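PDB 1ADJ: histidyl-trna synthetase from Thermus thermophilus, which attaches L-histidine to tRNA(His) at the expense of ATP, working as a class-II aminoacyl-tRNA synthetase homodimer. Local coordinates for the interface of chains A and B. Coordinates in Å, arbitrary orientation; residue numbers count along the deposited sequence, not the author numbering. Chains: chain A/B, Histidyl-trna synthetase.

Contact 1: the interface of chains A and B. Residues chain A 45, 88, 92-93; chain B 4-5, 11.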
loop_
_atom_site.group_PDB
_atom_site.type_symbol
_atom_site.label_atom_id
_atom_site.label_comp_id
_atom_site.label_asym_id
_atom_site.label_seq_id
_atom_site.Cartn_x
_atom_site.Cartn_y
_atom_site.Cartn_z
ATOM N N GLU A 45 -4.974 -14.889 2.275
ATOM C CA GLU A 45 -5.422 -15.917 1.342
ATOM C C GLU A 45 -5.941 -17.088 2.172
ATOM O O GLU A 45 -5.776 -17.101 3.401
ATOM C CB GLU A 45 -4.236 -16.420 0.505
ATOM C CG GLU A 45 -3.567 -15.393 -0.400
ATOM C CD GLU A 45 -4.216 -15.285 -1.777
ATOM O OE1 GLU A 45 -5.051 -16.151 -2.130
ATOM O OE2 GLU A 45 -3.878 -14.331 -2.515
ATOM N N ARG A 88 -1.482 -18.020 -7.569
ATOM C CA ARG A 88 -2.908 -18.218 -7.289
ATOM C C ARG A 88 -3.692 -17.259 -8.178
ATOM O O ARG A 88 -4.689 -17.640 -8.796
ATOM C CB ARG A 88 -3.189 -17.941 -5.808
ATOM C CG ARG A 88 -4.580 -18.357 -5.296
ATOM C CD ARG A 88 -5.644 -17.273 -5.511
ATOM N NE ARG A 88 -5.241 -15.989 -4.943
ATOM C CZ ARG A 88 -5.480 -14.815 -5.517
ATOM N NH1 ARG A 88 -6.125 -14.753 -6.672
ATOM N NH2 ARG A 88 -5.023 -13.709 -4.964
ATOM N N GLU A 92 -6.271 -18.226 -11.150
ATOM C CA GLU A 92 -7.619 -17.677 -11.075
ATOM C C GLU A 92 -8.062 -16.800 -12.245
ATOM O O GLU A 92 -9.182 -16.923 -12.728
ATOM C CB GLU A 92 -7.800 -16.907 -9.769
ATOM C CG GLU A 92 -9.163 -16.249 -9.643
ATOM C CD GLU A 92 -9.393 -15.599 -8.300
ATOM O OE1 GLU A 92 -8.526 -15.731 -7.412
ATOM O OE2 GLU A 92 -10.454 -14.962 -8.131
ATOM N N HIS A 93 -7.193 -15.908 -12.696
ATOM C CA HIS A 93 -7.545 -15.014 -13.792
ATOM C C HIS A 93 -7.307 -15.577 -15.187
ATOM O O HIS A 93 -7.416 -14.853 -16.179
ATOM C CB HIS A 93 -6.828 -13.681 -13.621
ATOM C CG HIS A 93 -7.188 -12.982 -12.353
ATOM N ND1 HIS A 93 -8.442 -12.461 -12.129
ATOM C CD2 HIS A 93 -6.486 -12.784 -11.210
ATOM C CE1 HIS A 93 -8.501 -11.974 -10.902
ATOM N NE2 HIS A 93 -7.326 -12.159 -10.325
ATOM N N ARG B 4 -9.045 -19.692 -4.711
ATOM C CA ARG B 4 -9.476 -18.447 -5.334
ATOM C C ARG B 4 -9.157 -17.365 -4.313
ATOM O O ARG B 4 -8.676 -17.657 -3.209
ATOM C CB ARG B 4 -10.995 -18.458 -5.554
ATOM C CG ARG B 4 -11.496 -19.418 -6.611
ATOM C CD ARG B 4 -11.323 -18.828 -8.000
ATOM N NE ARG B 4 -11.296 -19.851 -9.047
ATOM C CZ ARG B 4 -10.224 -20.579 -9.366
ATOM N NH1 ARG B 4 -9.077 -20.408 -8.719
ATOM N NH2 ARG B 4 -10.291 -21.469 -10.348
ATOM N N ALA B 5 -9.402 -16.115 -4.683
ATOM C CA ALA B 5 -9.190 -15.001 -3.764
ATOM C C ALA B 5 -10.435 -15.042 -2.882
ATOM O O ALA B 5 -11.555 -15.119 -3.400
ATOM C CB ALA B 5 -9.115 -13.681 -4.522
ATOM N N ASP B 11 -7.853 -9.249 -6.484
ATOM C CA ASP B 11 -6.562 -8.807 -6.982
ATOM C C ASP B 11 -6.774 -7.505 -7.745
ATOM O O ASP B 11 -7.703 -7.385 -8.558
ATOM C CB ASP B 11 -5.958 -9.862 -7.914
ATOM C CG ASP B 11 -5.703 -11.183 -7.217
ATOM O OD1 ASP B 11 -5.140 -11.163 -6.106
ATOM O OD2 ASP B 11 -6.055 -12.241 -7.785
#
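The N-terminal segment of one subunit, carrying B:Arg4, B:Ala5 and B:Asp11, docks here on helix 83-92 of the other, where A:Arg88 and A:Glu92 meet it, with A:His93 just beyond the helix end. The central pair is A:Arg88 and B:Asp11, which approach from opposite directions with guanidinium and carboxylate only 4° from coplanar. The grip is end-on: NH1 of A:Arg88 donates to OD2 of B:Asp11 at 2.7 Å, and NH2 to OD1 at 2.8 Å, both nearly straight and both using syn lone pairs. From another direction, NE2 of the A:His93 imidazole reaches the anti lone pair of the same OD2 at 2.8 Å, its ring turned 68° from the carboxylate. OD2 thus takes two donors. A:Arg88 is itself set by its own chain: NE and NH2 hold the A:Glu45 carboxylate side-on, NH2 to OE2 at 2.8 Å, and NH1 forms a salt bridge with OE1 of A:Glu92. The bends at chi2 (-86°) and chi3 curl the arginine so that one edge faces A:Glu45 and its end faces B:Asp11. Over one guanidinium face lies the B:Ala5 methyl, 3.7 Å above the plane and offset to the rim. OE1 of A:Glu92, at the end of an extended chain, also receives a weak bond from the backbone N of B:Ala5 at 2.9 Å; the aliphatic part of the poorly ordered B:Arg4 passes at a slant over this glutamate, CD to CG at 3.7 Å. A methionine in place of A:Arg88 would probably leave the carboxylates of A:Glu45, A:Glu92 and B:Asp11 close together without the positive charge they share, and strip B:Asp11 of its two-pronged grip. With its symmetry twin, the cluster fastens each N-terminal segment to the catalytic domain of its partner and helps hold the dimer together.

Contact 2: the interface of chains A and B. Residues chain A 37-38; chain B 13, 326.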
loop_
_atom_site.group_PDB
_atom_site.type_symbol
_atom_site.label_atom_id
_atom_site.label_comp_id
_atom_site.label_asym_id
_atom_site.label_seq_id
_atom_site.Cartn_x
_atom_site.Cartn_y
_atom_site.Cartn_z
ATOM N N LEU A 37 3.727 -6.286 -15.202
ATOM C CA LEU A 37 2.433 -5.664 -14.929
ATOM C C LEU A 37 2.215 -5.637 -13.402
ATOM O O LEU A 37 2.463 -6.633 -12.722
ATOM C CB LEU A 37 1.319 -6.480 -15.597
ATOM C CG LEU A 37 -0.135 -6.128 -15.242
ATOM C CD1 LEU A 37 -0.684 -5.055 -16.195
ATOM C CD2 LEU A 37 -1.001 -7.382 -15.297
ATOM N N GLU A 38 1.793 -4.500 -12.852
ATOM C CA GLU A 38 1.567 -4.412 -11.413
ATOM C C GLU A 38 0.282 -5.145 -11.033
ATOM O O GLU A 38 -0.783 -4.884 -11.596
ATOM C CB GLU A 38 1.512 -2.951 -10.961
ATOM C CG GLU A 38 1.351 -2.780 -9.446
ATOM C CD GLU A 38 1.464 -1.329 -8.968
ATOM O OE1 GLU A 38 1.415 -0.391 -9.795
ATOM O OE2 GLU A 38 1.602 -1.121 -7.744
ATOM N N PHE B 13 -5.389 -4.951 -10.434
ATOM C CA PHE B 13 -4.495 -4.807 -11.570
ATOM C C PHE B 13 -5.276 -4.154 -12.697
ATOM O O PHE B 13 -6.492 -3.986 -12.599
ATOM C CB PHE B 13 -3.912 -6.166 -12.009
ATOM C CG PHE B 13 -4.932 -7.145 -12.535
ATOM C CD1 PHE B 13 -5.618 -7.990 -11.665
ATOM C CD2 PHE B 13 -5.167 -7.259 -13.902
ATOM C CE1 PHE B 13 -6.518 -8.933 -12.150
ATOM C CE2 PHE B 13 -6.064 -8.199 -14.401
ATOM C CZ PHE B 13 -6.740 -9.038 -13.524
ATOM N N GLU B 326 -4.045 0.288 -21.703
ATOM C CA GLU B 326 -2.753 -0.065 -21.107
ATOM C C GLU B 326 -1.673 0.122 -22.165
ATOM O O GLU B 326 -1.807 -0.382 -23.281
ATOM C CB GLU B 326 -2.766 -1.532 -20.647
ATOM C CG GLU B 326 -1.633 -1.931 -19.701
ATOM C CD GLU B 326 -1.831 -1.403 -18.286
ATOM O OE1 GLU B 326 -2.583 -2.040 -17.514
ATOM O OE2 GLU B 326 -1.238 -0.354 -17.948
#
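Backbone in extended form runs through this contact on both sides: A:Leu37 and A:Glu38 open strand 37-40, B:Phe13 closes the short strand 12-13 at phi/psi -161/169°, and B:Glu326 lies in an extended loop. The A:Glu38 main-chain carbonyl points across at B:Phe13, its O 3.4 Å from CB and 3.7 Å from CA of the phenylalanine, so this oxygen meets the root of the side chain and not the ring. At chi1 65° the ring of B:Phe13 leans over its own backbone, CG lying between N and the carbonyl carbon, which carries the aromatic group away from the A:Glu38 carbonyl. One rim of the ring then turns loosely to A:Leu37, whose CD2 methyl stands 4.4 Å from CD2 of B:Phe13; the methyl sits beside the ring at a slant and does not lie over its centre. The other branch of the leucine looks elsewhere: the CD1 methyl of A:Leu37 lies 3.8 Å from OE1 of the B:Glu326 carboxylate. The two side chains slant across each other, with the glutamate bent at chi2 to bring its carboxylate round to the methyl. B:Glu326 is poorly ordered, and this touch should be read as a light one. A:Leu37 thus turns its two branches towards separate stretches of chain B, near its start and far along its sequence, neither of them tightly packed in the model. In the fold, strand 37-40 follows the long helix 14-33 as part of class-II motif 1, the element that builds the dimer interface in this family. B:Phe13 stands just ahead of the equivalent helix in the other subunit, while B:Glu326 belongs to the connection between helix 309-318 and strand 331-335, which leads towards the anticodon-binding domain.

Contact 1 and contact 2 belong to one two-fold interface, their C-alpha centres about 16 Å apart, and share no residue. Chain continuity ties them closely: the N-terminal segment of chain B passes through contact 1 and enters contact 2 two residues after B:Asp11, while in chain A strands 37-40 and 44-46 follow each other closely. Contact 1 is a charged cluster, whereas contact 2 is a lighter meeting of backbone, apolar groups and the linker. Together they suggest that each subunit lays its N-terminal segment along its partner's catalytic domain, with the symmetry twins repeating this on the opposite side of the dimer.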